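Local coordinates for protein HTH-type transcriptional repressor PhnF (Mycobacterium smegmatis, PDB 3F8M) that represses the phnDCE operon for phosphate uptake when phosphate is available, binding DNA as a GntR-family winged helix-turn-helix regulator, at residues 17-22 / 44-49; 24-29 / 35-40; 82-87 / 207-212; 129-134 / 165-170. All coordinates share one frame; numbering follows the deposited sequence.

Interaction 1 of 4, residues 17-22 / 44-49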
loop_
_atom_site.group_PDB
_atom_site.type_symbol
_atom_site.label_atom_id
_atom_site.label_comp_id
_atom_site.label_asym_id
_atom_site.label_seq_id
_atom_site.Cartn_x
_atom_site.Cartn_y
_atom_site.Cartn_z
ATOM N N GLN A 17 3.511 -33.960 -3.063
ATOM C CA GLN A 17 3.989 -33.129 -4.175
ATOM C C GLN A 17 3.091 -33.300 -5.404
ATOM O O GLN A 17 2.769 -32.323 -6.082
ATOM C CB GLN A 17 5.430 -33.487 -4.550
ATOM C CG GLN A 17 6.504 -33.031 -3.569
ATOM C CD GLN A 17 7.911 -33.114 -4.169
ATOM O OE1 GLN A 17 8.314 -34.154 -4.702
ATOM N NE2 GLN A 17 8.662 -32.016 -4.079
ATOM N N VAL A 18 2.702 -34.549 -5.675
ATOM C CA VAL A 18 1.851 -34.896 -6.822
ATOM C C VAL A 18 0.462 -34.243 -6.750
ATOM O O VAL A 18 -0.031 -33.742 -7.769
ATOM C CB VAL A 18 1.772 -36.435 -7.043
ATOM C CG1 VAL A 18 0.708 -36.801 -8.076
ATOM C CG2 VAL A 18 3.144 -36.975 -7.471
ATOM N N VAL A 19 -0.160 -34.233 -5.567
ATOM C CA VAL A 19 -1.457 -33.559 -5.405
ATOM C C VAL A 19 -1.374 -32.064 -5.757
ATOM O O VAL A 19 -2.237 -31.559 -6.479
ATOM C CB VAL A 19 -2.119 -33.787 -4.008
ATOM C CG1 VAL A 19 -1.657 -32.749 -2.970
ATOM C CG2 VAL A 19 -3.663 -33.786 -4.152
ATOM N N ARG A 20 -0.331 -31.378 -5.274
ATOM C CA ARG A 20 -0.097 -29.975 -5.628
ATOM C C ARG A 20 0.081 -29.766 -7.138
ATOM O O ARG A 20 -0.351 -28.750 -7.680
ATOM C CB ARG A 20 1.093 -29.399 -4.860
ATOM C CG ARG A 20 0.714 -28.833 -3.482
ATOM C CD ARG A 20 1.848 -28.981 -2.440
ATOM N NE ARG A 20 1.409 -28.636 -1.078
ATOM C CZ ARG A 20 1.057 -29.520 -0.143
ATOM N NH1 ARG A 20 1.074 -30.826 -0.403
ATOM N NH2 ARG A 20 0.672 -29.104 1.055
ATOM N N ALA A 21 0.687 -30.735 -7.817
ATOM C CA ALA A 21 0.877 -30.651 -9.270
ATOM C C ALA A 21 -0.432 -30.931 -10.005
ATOM O O ALA A 21 -0.698 -30.352 -11.062
ATOM C CB ALA A 21 1.961 -31.636 -9.728
ATOM N N GLU A 22 -1.232 -31.836 -9.447
ATOM C CA GLU A 22 -2.522 -32.180 -10.033
ATOM C C GLU A 22 -3.503 -30.994 -9.910
ATOM O O GLU A 22 -4.326 -30.781 -10.805
ATOM C CB GLU A 22 -3.092 -33.465 -9.412
ATOM C CG GLU A 22 -2.460 -34.769 -9.946
ATOM C CD GLU A 22 -3.145 -35.295 -11.214
ATOM O OE1 GLU A 22 -3.800 -34.500 -11.930
ATOM O OE2 GLU A 22 -3.029 -36.519 -11.495
ATOM N N GLU A 44 -9.192 -38.652 -1.926
ATOM C CA GLU A 44 -9.358 -40.046 -2.335
ATOM C C GLU A 44 -8.862 -40.290 -3.771
ATOM O O GLU A 44 -8.211 -41.303 -4.038
ATOM C CB GLU A 44 -10.808 -40.515 -2.117
ATOM C CG GLU A 44 -11.282 -40.252 -0.672
ATOM C CD GLU A 44 -12.415 -41.175 -0.183
ATOM O OE1 GLU A 44 -13.233 -41.644 -1.009
ATOM O OE2 GLU A 44 -12.478 -41.417 1.049
ATOM N N GLN A 45 -9.113 -39.326 -4.661
ATOM C CA GLN A 45 -8.664 -39.406 -6.054
ATOM C C GLN A 45 -7.158 -39.584 -6.046
ATOM O O GLN A 45 -6.644 -40.482 -6.700
ATOM C CB GLN A 45 -9.083 -38.151 -6.843
ATOM C CG GLN A 45 -8.818 -38.221 -8.351
ATOM C CD GLN A 45 -9.364 -37.009 -9.139
ATOM O OE1 GLN A 45 -10.037 -36.127 -8.589
ATOM N NE2 GLN A 45 -9.064 -36.970 -10.433
ATOM N N PHE A 46 -6.458 -38.790 -5.231
ATOM C CA PHE A 46 -4.990 -38.785 -5.242
ATOM C C PHE A 46 -4.262 -39.481 -4.065
ATOM O O PHE A 46 -3.088 -39.198 -3.800
ATOM C CB PHE A 46 -4.490 -37.344 -5.450
ATOM C CG PHE A 46 -5.076 -36.690 -6.673
ATOM C CD1 PHE A 46 -4.770 -37.172 -7.955
ATOM C CD2 PHE A 46 -5.961 -35.619 -6.555
ATOM C CE1 PHE A 46 -5.339 -36.592 -9.109
ATOM C CE2 PHE A 46 -6.523 -35.016 -7.706
ATOM C CZ PHE A 46 -6.211 -35.514 -8.980
ATOM N N GLU A 47 -4.958 -40.387 -3.381
ATOM C CA GLU A 47 -4.362 -41.154 -2.263
ATOM C C GLU A 47 -3.537 -40.283 -1.310
ATOM O O GLU A 47 -2.383 -40.603 -1.008
ATOM C CB GLU A 47 -3.532 -42.346 -2.773
ATOM C CG GLU A 47 -4.342 -43.335 -3.588
ATOM C CD GLU A 47 -3.625 -44.645 -3.783
ATOM O OE1 GLU A 47 -2.400 -44.715 -3.483
ATOM O OE2 GLU A 47 -4.305 -45.605 -4.211
ATOM N N VAL A 48 -4.153 -39.188 -0.844
ATOM C CA VAL A 48 -3.623 -38.363 0.245
ATOM C C VAL A 48 -4.713 -38.053 1.285
ATOM O O VAL A 48 -5.905 -38.261 1.055
ATOM C CB VAL A 48 -2.979 -37.028 -0.271
ATOM C CG1 VAL A 48 -1.790 -37.306 -1.226
ATOM C CG2 VAL A 48 -4.017 -36.160 -0.956
ATOM N N ALA A 49 -4.282 -37.586 2.448
ATOM C CA ALA A 49 -5.166 -37.190 3.520
ATOM C C ALA A 49 -6.032 -36.019 3.051
ATOM O O ALA A 49 -5.598 -35.229 2.204
ATOM C CB ALA A 49 -4.348 -36.778 4.721
#
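The phenyl ring of Phe46 is flanked on one face by Glu22 of helix 15-29 and on the other by its own neighbour Gln45. Glu22 CB lies 3.7 Å above the plane of the Phe46 ring, displaced toward the rim, in a CH-pi contact. Gln45 CG sits over the centre of the opposite face, so the ring is sandwiched between two aliphatic stretches. Val19 comes in obliquely: its CG2 is 3.8 Å from Phe46 CD2 and also touches Phe46 CB, at the root of the ring. The same methyl touches a second residue, Val48, with Val19 CG2 4.0 Å from Val48 CG2. The branch is turned this way by a chi1 of 88°, which leaves CG1 of Val19 between backbone N and carbonyl carbon.

The Glu22 chain bends at chi2 (-87°) and carries its carboxylate past the rim of the ring, beside CE1. Glu22 CD stands 3.3 Å from Phe46 CE1, with the carboxylate and ring planes 38° apart. Phe46 is the first residue past helix 39-45 to leave helical angles, and Val48 packs on Val53 of helix 50-62, so the turn of the predicted helix-turn-helix is set against the first helix of the DNA-binding domain.

No hydrogen bond joins the two segments. The valines and the CB and CG methylenes of Glu22 pack on the ring, while the carboxylate probably gains a little from the positively polarised C-H rim at CE1; its OE1 is bridged to Arg25, one turn further along the helix.

Interaction 2 of 4, residues 24-29 / 35-40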
loop_
_atom_site.group_PDB
_atom_site.type_symbol
_atom_site.label_atom_id
_atom_site.label_comp_id
_atom_site.label_asym_id
_atom_site.label_seq_id
_atom_site.Cartn_x
_atom_site.Cartn_y
_atom_site.Cartn_z
ATOM N N ASP A 24 -2.599 -27.809 -9.878
ATOM C CA ASP A 24 -2.108 -26.882 -10.907
ATOM C C ASP A 24 -2.641 -27.260 -12.302
ATOM O O ASP A 24 -3.142 -26.406 -13.028
ATOM C CB ASP A 24 -0.580 -26.825 -10.927
ATOM C CG ASP A 24 -0.006 -25.897 -9.864
ATOM O OD1 ASP A 24 -0.778 -25.143 -9.228
ATOM O OD2 ASP A 24 1.239 -25.920 -9.672
ATOM N N ARG A 25 -2.546 -28.540 -12.643
ATOM C CA ARG A 25 -3.100 -29.056 -13.889
ATOM C C ARG A 25 -4.619 -28.859 -13.958
ATOM O O ARG A 25 -5.147 -28.490 -15.013
ATOM C CB ARG A 25 -2.745 -30.536 -14.067
ATOM C CG ARG A 25 -3.177 -31.134 -15.419
ATOM C CD ARG A 25 -2.789 -32.606 -15.544
ATOM N NE ARG A 25 -1.352 -32.831 -15.335
ATOM C CZ ARG A 25 -0.778 -33.107 -14.159
ATOM N NH1 ARG A 25 -1.513 -33.197 -13.056
ATOM N NH2 ARG A 25 0.538 -33.292 -14.084
ATOM N N MET A 26 -5.324 -29.112 -12.858
ATOM C CA MET A 26 -6.767 -28.820 -12.848
ATOM C C MET A 26 -6.980 -27.347 -13.165
ATOM O O MET A 26 -7.738 -27.011 -14.094
ATOM C CB MET A 26 -7.422 -29.187 -11.519
ATOM C CG MET A 26 -7.685 -30.676 -11.359
ATOM S SD MET A 26 -8.103 -30.982 -9.649
ATOM C CE MET A 26 -9.748 -30.295 -9.526
ATOM N N LEU A 27 -6.272 -26.484 -12.427
ATOM C CA LEU A 27 -6.393 -25.034 -12.578
ATOM C C LEU A 27 -6.182 -24.556 -14.009
ATOM O O LEU A 27 -6.883 -23.645 -14.451
ATOM C CB LEU A 27 -5.456 -24.292 -11.627
ATOM C CG LEU A 27 -6.061 -23.903 -10.281
ATOM C CD1 LEU A 27 -5.000 -23.270 -9.396
ATOM C CD2 LEU A 27 -7.279 -22.971 -10.435
ATOM N N ASP A 28 -5.243 -25.173 -14.738
ATOM C CA ASP A 28 -5.016 -24.814 -16.158
ATOM C C ASP A 28 -6.261 -24.969 -17.041
ATOM O O ASP A 28 -6.457 -24.213 -18.000
ATOM C CB ASP A 28 -3.872 -25.637 -16.771
ATOM C CG ASP A 28 -3.546 -25.201 -18.205
ATOM O OD1 ASP A 28 -3.142 -24.030 -18.388
ATOM O OD2 ASP A 28 -3.714 -26.012 -19.151
ATOM N N GLY A 29 -7.076 -25.973 -16.724
ATOM C CA GLY A 29 -8.247 -26.311 -17.519
ATOM C C GLY A 29 -9.553 -25.678 -17.089
ATOM O O GLY A 29 -10.566 -25.822 -17.777
ATOM N N PRO A 35 -15.958 -24.399 -9.527
ATOM C CA PRO A 35 -15.684 -25.044 -8.218
ATOM C C PRO A 35 -14.905 -26.337 -8.285
ATOM O O PRO A 35 -15.175 -27.162 -9.165
ATOM C CB PRO A 35 -17.089 -25.347 -7.683
ATOM C CG PRO A 35 -17.932 -25.571 -8.922
ATOM C CD PRO A 35 -17.339 -24.663 -10.007
ATOM N N PHE A 36 -13.956 -26.518 -7.353
ATOM C CA PHE A 36 -13.226 -27.765 -7.219
ATOM C C PHE A 36 -14.187 -28.782 -6.617
ATOM O O PHE A 36 -15.106 -28.388 -5.918
ATOM C CB PHE A 36 -12.025 -27.572 -6.270
ATOM C CG PHE A 36 -10.840 -26.960 -6.957
ATOM C CD1 PHE A 36 -9.871 -27.759 -7.539
ATOM C CD2 PHE A 36 -10.736 -25.585 -7.084
ATOM C CE1 PHE A 36 -8.790 -27.185 -8.237
ATOM C CE2 PHE A 36 -9.655 -25.021 -7.762
ATOM C CZ PHE A 36 -8.697 -25.809 -8.326
ATOM N N PRO A 37 -13.946 -30.075 -6.853
ATOM C CA PRO A 37 -14.648 -31.152 -6.117
ATOM C C PRO A 37 -14.390 -30.940 -4.644
ATOM O O PRO A 37 -13.432 -30.259 -4.325
ATOM C CB PRO A 37 -13.869 -32.388 -6.548
ATOM C CG PRO A 37 -13.584 -32.117 -7.997
ATOM C CD PRO A 37 -13.127 -30.632 -7.948
ATOM N N ALA A 38 -15.201 -31.521 -3.759
ATOM C CA ALA A 38 -14.918 -31.424 -2.316
ATOM C C ALA A 38 -13.567 -32.051 -1.932
ATOM O O ALA A 38 -13.023 -32.982 -2.608
ATOM C CB ALA A 38 -16.086 -32.008 -1.430
ATOM N N GLU A 39 -13.025 -31.504 -0.850
ATOM C CA GLU A 39 -11.705 -31.870 -0.393
ATOM C C GLU A 39 -11.584 -33.377 -0.258
ATOM O O GLU A 39 -10.642 -33.940 -0.751
ATOM C CB GLU A 39 -11.324 -31.118 0.895
ATOM C CG GLU A 39 -12.000 -31.488 2.184
ATOM C CD GLU A 39 -11.194 -30.967 3.422
ATOM O OE1 GLU A 39 -10.709 -29.802 3.413
ATOM O OE2 GLU A 39 -11.041 -31.731 4.405
ATOM N N ARG A 40 -12.581 -34.028 0.319
ATOM C CA ARG A 40 -12.499 -35.480 0.506
ATOM C C ARG A 40 -12.423 -36.253 -0.805
ATOM O O ARG A 40 -11.694 -37.261 -0.871
ATOM C CB ARG A 40 -13.683 -35.991 1.304
ATOM C CG ARG A 40 -13.465 -37.330 1.945
ATOM C CD ARG A 40 -14.428 -37.437 3.132
ATOM N NE ARG A 40 -14.684 -38.840 3.443
ATOM C CZ ARG A 40 -13.969 -39.563 4.297
ATOM N NH1 ARG A 40 -12.943 -39.020 4.949
ATOM N NH2 ARG A 40 -14.285 -40.837 4.494
#
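In the winged helix-turn-helix domain, Phe36 and Pro37 lead into the predicted helix-turn-helix, and here they meet Met26 and Leu27 near the C-terminal end of helix 15-29. The Met26 chain carries its methyl to the aromatic rim: CE of Met26 is 3.2 Å from Phe36 CD1, a close contact, approaching the ring obliquely. Met26 SD lies 5.3 Å from the centroid of the Phe36 ring and 80° off its normal, which makes this an edge-on Met-aromatic contact. A bend at chi3 (73°) brings CE round from the sulfur, and the same methyl also reaches the proline ring, with Met26 CE 3.7 Å from Pro37 CD.

Leu27 meets another part of the rim. Its CG lies in the plane of the ring at the edge, 3.8 Å from Phe36 CZ, and CD2 comes equally near that carbon, the two side chains crossing at about a right angle. Phe36 thus points its far end at the helix, touching Met26 along CD1 and CE1 and Leu27 at CZ and CE2.

Beyond the two segments, Phe36 pairs through its backbone with Thr73 and packs on Val75, both in strand 72-75 of the two-stranded wing, while Leu27 touches Val75 and Leu60 of helix 50-62. The ring is therefore buried where helix, wing and incoming chain converge. Glu39, next after the N-cap residue Ala38, forms salt bridges with Arg50 and Arg54. Such a small apolar core, closed by helices on one side and a beta-hairpin on another, is characteristic of the winged helix-turn-helix fold.

Interaction 3 of 4, residues 82-87 / 207-212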
loop_
_atom_site.group_PDB
_atom_site.type_symbol
_atom_site.label_atom_id
_atom_site.label_comp_id
_atom_site.label_asym_id
_atom_site.label_seq_id
_atom_site.Cartn_x
_atom_site.Cartn_y
_atom_site.Cartn_z
ATOM N N GLN A 82 2.794 -6.799 -7.156
ATOM C CA GLN A 82 3.862 -5.949 -7.612
ATOM C C GLN A 82 4.772 -5.448 -6.490
ATOM O O GLN A 82 4.299 -4.776 -5.566
ATOM C CB GLN A 82 3.215 -4.777 -8.320
ATOM C CG GLN A 82 4.156 -3.707 -8.721
ATOM C CD GLN A 82 3.699 -3.053 -9.987
ATOM O OE1 GLN A 82 4.464 -2.955 -10.931
ATOM N NE2 GLN A 82 2.438 -2.603 -10.019
ATOM N N PRO A 83 6.083 -5.743 -6.587
ATOM C CA PRO A 83 7.060 -5.223 -5.629
ATOM C C PRO A 83 7.067 -3.697 -5.689
ATOM O O PRO A 83 6.939 -3.123 -6.786
ATOM C CB PRO A 83 8.391 -5.781 -6.142
ATOM C CG PRO A 83 8.029 -6.899 -7.080
ATOM C CD PRO A 83 6.728 -6.506 -7.670
ATOM N N LEU A 84 7.154 -3.032 -4.536
ATOM C CA LEU A 84 7.374 -1.589 -4.538
ATOM C C LEU A 84 8.843 -1.369 -4.888
ATOM O O LEU A 84 9.731 -2.062 -4.404
ATOM C CB LEU A 84 6.980 -0.929 -3.209
ATOM C CG LEU A 84 5.487 -0.683 -2.959
ATOM C CD1 LEU A 84 5.282 -0.339 -1.496
ATOM C CD2 LEU A 84 4.910 0.413 -3.866
ATOM N N GLY A 85 9.103 -0.445 -5.792
ATOM C CA GLY A 85 10.491 -0.182 -6.197
ATOM C C GLY A 85 10.517 0.143 -7.669
ATOM O O GLY A 85 9.525 0.627 -8.203
ATOM N N MET A 86 11.629 -0.195 -8.320
ATOM C CA MET A 86 11.927 0.257 -9.683
ATOM C C MET A 86 11.735 -0.826 -10.763
ATOM O O MET A 86 12.041 -0.605 -11.952
ATOM C CB MET A 86 13.347 0.851 -9.705
ATOM C CG MET A 86 13.437 2.182 -8.929
ATOM S SD MET A 86 15.035 2.605 -8.142
ATOM C CE MET A 86 15.004 1.543 -6.691
ATOM N N GLY A 87 11.203 -1.980 -10.356
ATOM C CA GLY A 87 10.920 -3.078 -11.275
ATOM C C GLY A 87 9.699 -2.804 -12.137
ATOM O O GLY A 87 9.104 -1.736 -12.058
ATOM N N PHE A 207 -6.179 1.798 -4.995
ATOM C CA PHE A 207 -4.922 2.248 -4.469
ATOM C C PHE A 207 -4.579 3.515 -5.297
ATOM O O PHE A 207 -4.819 3.529 -6.500
ATOM C CB PHE A 207 -3.826 1.279 -4.810
ATOM C CG PHE A 207 -3.666 0.118 -3.852
ATOM C CD1 PHE A 207 -3.128 0.314 -2.573
ATOM C CD2 PHE A 207 -3.936 -1.173 -4.292
ATOM C CE1 PHE A 207 -2.926 -0.772 -1.706
ATOM C CE2 PHE A 207 -3.735 -2.278 -3.421
ATOM C CZ PHE A 207 -3.234 -2.052 -2.149
ATOM N N LEU A 208 -4.022 4.519 -4.629
ATOM C CA LEU A 208 -3.540 5.750 -5.287
ATOM C C LEU A 208 -2.107 5.951 -4.843
ATOM O O LEU A 208 -1.834 6.235 -3.662
ATOM C CB LEU A 208 -4.459 6.952 -4.926
ATOM C CG LEU A 208 -3.853 8.272 -5.456
ATOM C CD1 LEU A 208 -3.794 8.224 -6.962
ATOM C CD2 LEU A 208 -4.562 9.534 -4.940
ATOM N N LEU A 209 -1.172 5.688 -5.750
ATOM C CA LEU A 209 0.239 5.891 -5.486
ATOM C C LEU A 209 0.723 7.138 -6.175
ATOM O O LEU A 209 0.374 7.374 -7.315
ATOM C CB LEU A 209 1.084 4.735 -6.014
ATOM C CG LEU A 209 1.111 3.611 -4.997
ATOM C CD1 LEU A 209 -0.206 2.895 -5.098
ATOM C CD2 LEU A 209 2.265 2.699 -5.245
ATOM N N ASN A 210 1.553 7.892 -5.480
ATOM C CA ASN A 210 2.231 9.045 -6.069
ATOM C C ASN A 210 3.699 8.868 -5.908
ATOM O O ASN A 210 4.169 8.635 -4.791
ATOM C CB ASN A 210 1.764 10.335 -5.383
ATOM C CG ASN A 210 0.476 10.803 -5.944
ATOM O OD1 ASN A 210 0.410 11.161 -7.132
ATOM N ND2 ASN A 210 -0.593 10.697 -5.153
ATOM N N ARG A 211 4.440 8.940 -7.020
ATOM C CA ARG A 211 5.880 8.709 -7.007
ATOM C C ARG A 211 6.646 9.859 -7.615
ATOM O O ARG A 211 6.199 10.437 -8.591
ATOM C CB ARG A 211 6.210 7.467 -7.814
ATOM C CG ARG A 211 7.688 7.376 -8.223
ATOM C CD ARG A 211 8.036 6.004 -8.753
ATOM N NE ARG A 211 7.805 4.942 -7.772
ATOM C CZ ARG A 211 8.202 3.687 -7.955
ATOM N NH1 ARG A 211 8.841 3.344 -9.072
ATOM N NH2 ARG A 211 7.975 2.773 -7.030
ATOM N N VAL A 212 7.790 10.193 -7.031
ATOM C CA VAL A 212 8.784 11.013 -7.703
ATOM C C VAL A 212 10.021 10.125 -7.757
ATOM O O VAL A 212 10.391 9.499 -6.743
ATOM C CB VAL A 212 9.119 12.329 -6.974
ATOM C CG1 VAL A 212 10.045 13.184 -7.834
ATOM C CG2 VAL A 212 7.822 13.109 -6.630
#
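Arg211 grips the carbonyl oxygen of Gly85 end-on, with both terminal nitrogens donating to that one atom. NH1 and NH2 of Arg211 each stand 2.9 Å from Gly85 O, and the bonds are bent, with N-H...O angles of 143° and 145°. The oxygen lies in the guanidinium plane at its edge, whereas both donors come from the same face of the carbonyl plane, well above it. A bend at chi3 (-60°) in an otherwise extended Arg211 chain turns the head toward the loop.

The head has further partners: NH2 makes a salt bridge with Asp183 on strand 180-188, and NH1 probably hydrogen-bonds to Tyr168 OH. Nearby, Met86 O accepts from Arg172. Farther along the strand the contact becomes apolar, where Leu84 CD2 meets Leu209 CD2 at 3.8 Å and the two leucines slant across one another. Phe235 touches both of them, and Leu84 also packs on Leu84 of the second subunit, placing this patch at the dimer interface.

The buried arginine thus spans strand 206-214 of the six-stranded antiparallel sheet and the loop following strand 80-83. Asp183 probably offsets its charge, although Arg224 stands close to NH1. Two N-H groups converge on one backbone carbonyl and fix the loop to the sheet, while the leucines add an apolar contact alongside.

Interaction 4 of 4, residues 129-134 / 165-170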
loop_
_atom_site.group_PDB
_atom_site.type_symbol
_atom_site.label_atom_id
_atom_site.label_comp_id
_atom_site.label_asym_id
_atom_site.label_seq_id
_atom_site.Cartn_x
_atom_site.Cartn_y
_atom_site.Cartn_z
ATOM N N LEU A 129 5.747 16.894 -20.465
ATOM C CA LEU A 129 5.125 15.935 -21.339
ATOM C C LEU A 129 4.420 14.948 -20.445
ATOM O O LEU A 129 5.069 14.381 -19.590
ATOM C CB LEU A 129 6.163 15.230 -22.219
ATOM C CG LEU A 129 5.659 14.150 -23.181
ATOM C CD1 LEU A 129 4.586 14.704 -24.108
ATOM C CD2 LEU A 129 6.866 13.519 -24.002
ATOM N N GLN A 130 3.113 14.751 -20.637
ATOM C CA GLN A 130 2.370 13.776 -19.791
ATOM C C GLN A 130 1.957 12.577 -20.613
ATOM O O GLN A 130 1.390 12.736 -21.697
ATOM C CB GLN A 130 1.121 14.423 -19.217
ATOM C CG GLN A 130 0.228 13.445 -18.398
ATOM C CD GLN A 130 -0.979 14.134 -17.818
ATOM O OE1 GLN A 130 -0.888 14.723 -16.752
ATOM N NE2 GLN A 130 -2.116 14.033 -18.492
ATOM N N LEU A 131 2.254 11.383 -20.086
ATOM C CA LEU A 131 1.872 10.158 -20.700
ATOM C C LEU A 131 0.799 9.537 -19.794
ATOM O O LEU A 131 1.023 9.342 -18.581
ATOM C CB LEU A 131 3.054 9.193 -20.755
ATOM C CG LEU A 131 2.711 7.763 -21.229
ATOM C CD1 LEU A 131 2.067 7.722 -22.652
ATOM C CD2 LEU A 131 3.964 6.892 -21.152
ATOM N N GLU A 132 -0.348 9.216 -20.386
ATOM C CA GLU A 132 -1.402 8.478 -19.646
ATOM C C GLU A 132 -1.666 7.176 -20.331
ATOM O O GLU A 132 -1.785 7.114 -21.556
ATOM C CB GLU A 132 -2.709 9.223 -19.620
ATOM C CG GLU A 132 -2.829 10.257 -18.590
ATOM C CD GLU A 132 -4.271 10.367 -18.024
ATOM O OE1 GLU A 132 -5.243 10.479 -18.818
ATOM O OE2 GLU A 132 -4.388 10.416 -16.787
ATOM N N ARG A 133 -1.691 6.105 -19.538
ATOM C CA ARG A 133 -1.860 4.769 -20.068
ATOM C C ARG A 133 -2.738 3.999 -19.071
ATOM O O ARG A 133 -2.737 4.292 -17.861
ATOM C CB ARG A 133 -0.521 4.057 -20.167
ATOM C CG ARG A 133 0.423 4.665 -21.249
ATOM C CD ARG A 133 1.657 3.836 -21.500
ATOM N NE ARG A 133 2.538 3.605 -20.369
ATOM C CZ ARG A 133 3.694 2.944 -20.483
ATOM N NH1 ARG A 133 4.452 2.739 -19.418
ATOM N NH2 ARG A 133 4.073 2.479 -21.656
ATOM N N VAL A 134 -3.436 3.003 -19.607
ATOM C CA VAL A 134 -4.160 2.007 -18.814
ATOM C C VAL A 134 -3.359 0.696 -18.799
ATOM O O VAL A 134 -2.875 0.245 -19.843
ATOM C CB VAL A 134 -5.585 1.775 -19.397
ATOM C CG1 VAL A 134 -6.344 0.684 -18.637
ATOM C CG2 VAL A 134 -6.400 3.065 -19.416
ATOM N N ALA A 165 5.404 -0.325 -24.056
ATOM C CA ALA A 165 6.564 -0.881 -23.389
ATOM C C ALA A 165 6.887 -0.178 -22.071
ATOM O O ALA A 165 6.202 0.761 -21.669
ATOM C CB ALA A 165 7.778 -0.830 -24.349
ATOM N N SER A 166 7.922 -0.636 -21.382
ATOM C CA SER A 166 8.285 -0.006 -20.102
ATOM C C SER A 166 8.930 1.370 -20.354
ATOM O O SER A 166 9.947 1.476 -21.045
ATOM C CB SER A 166 9.239 -0.914 -19.310
ATOM O OG SER A 166 9.944 -0.162 -18.350
ATOM N N LEU A 167 8.345 2.425 -19.775
ATOM C CA LEU A 167 8.968 3.749 -19.840
ATOM C C LEU A 167 10.296 3.747 -19.053
ATOM O O LEU A 167 11.275 4.439 -19.437
ATOM C CB LEU A 167 8.020 4.818 -19.256
ATOM C CG LEU A 167 8.486 6.268 -19.300
ATOM C CD1 LEU A 167 8.798 6.758 -20.748
ATOM C CD2 LEU A 167 7.445 7.160 -18.632
ATOM N N TYR A 168 10.366 2.961 -17.973
ATOM C CA TYR A 168 11.609 2.961 -17.195
ATOM C C TYR A 168 12.780 2.418 -18.030
ATOM O O TYR A 168 13.912 2.929 -17.964
ATOM C CB TYR A 168 11.423 2.131 -15.924
ATOM C CG TYR A 168 10.677 2.852 -14.807
ATOM C CD1 TYR A 168 9.839 3.938 -15.068
ATOM C CD2 TYR A 168 10.776 2.409 -13.485
ATOM C CE1 TYR A 168 9.161 4.593 -14.048
ATOM C CE2 TYR A 168 10.069 3.040 -12.463
ATOM C CZ TYR A 168 9.283 4.139 -12.749
ATOM O OH TYR A 168 8.626 4.776 -11.717
ATOM N N ALA A 169 12.504 1.417 -18.852
ATOM C CA ALA A 169 13.558 0.849 -19.727
ATOM C C ALA A 169 13.999 1.887 -20.761
ATOM O O ALA A 169 15.195 2.046 -21.044
ATOM C CB ALA A 169 13.060 -0.442 -20.412
ATOM N N GLU A 170 13.031 2.631 -21.284
ATOM C CA GLU A 170 13.348 3.692 -22.235
ATOM C C GLU A 170 14.180 4.785 -21.602
ATOM O O GLU A 170 15.120 5.298 -22.215
ATOM C CB GLU A 170 12.069 4.274 -22.857
ATOM C CG GLU A 170 12.316 5.570 -23.678
ATOM C CD GLU A 170 12.998 5.293 -25.013
ATOM O OE1 GLU A 170 12.926 4.137 -25.459
ATOM O OE2 GLU A 170 13.562 6.226 -25.619
#
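Arg133 and Leu131, two residues apart on strand 127-137, project from one face of the antiparallel UTRA sheet to meet Ala165 and Leu167 at the start of helix 167-173. Ala165 takes the edge of the Arg133 guanidinium. Arg133 NH2 donates to Ala165 O at 2.7 Å with an N-H...O angle of 164°, a nearly straight bond in which the donor lies in the carbonyl plane and the oxygen close to the guanidinium plane. Chi3 of Arg133, at -59°, kinks the chain and turns the guanidinium edge toward Ala165 O. One face of the same group is taken by its strand neighbour: CD2 of Leu131 rests 3.6 Å above the plane of the Arg133 guanidinium, offset toward its rim.

The opposite leucine, Leu167, answers Leu131: its CD2 is 4.3 Å from Leu131 CD2. Its CB also passes the arginine, Leu167 CB lying 4.1 Å from Arg133 NH1. Phe161 touches Leu131, Arg133 and Leu167 alike, so an aromatic from the loop after helix 157-160 adds to this small core.

Arg133 is buried but well provided with partners. NE forms a salt bridge with Glu145 on strand 140-150, which probably offsets its charge, and NH2 also bonds to His163 O, so the arginine ties two carbonyls of the approach to the helix onto the sheet. The helix begins directly beyond, and its first turn is capped by Ser166 at the N-cap position: Ala169 N donates to Ser166 OG at 3.0 Å, with an N-H...O angle of 158°.

How the interactions relate
Interactions 1 and 2 share helix 15-29 and helix 39-45 in the DNA-binding domain, their centres 11 Å apart; along the chain, 24-29 / 35-40 falls between the two segments of 17-22 / 44-49. Interactions 3 and 4 come later, around the six-stranded UTRA sheet, with centres 14 Å apart, and the segments of interaction 4 both lie between those of interaction 3. This pair touches directly, the tyrosine of helix 167-173 joining the two contacts. Between the groups the centres are about 34 to 45 Å apart without touching, as befits a repressor with separate DNA-binding and UTRA domains.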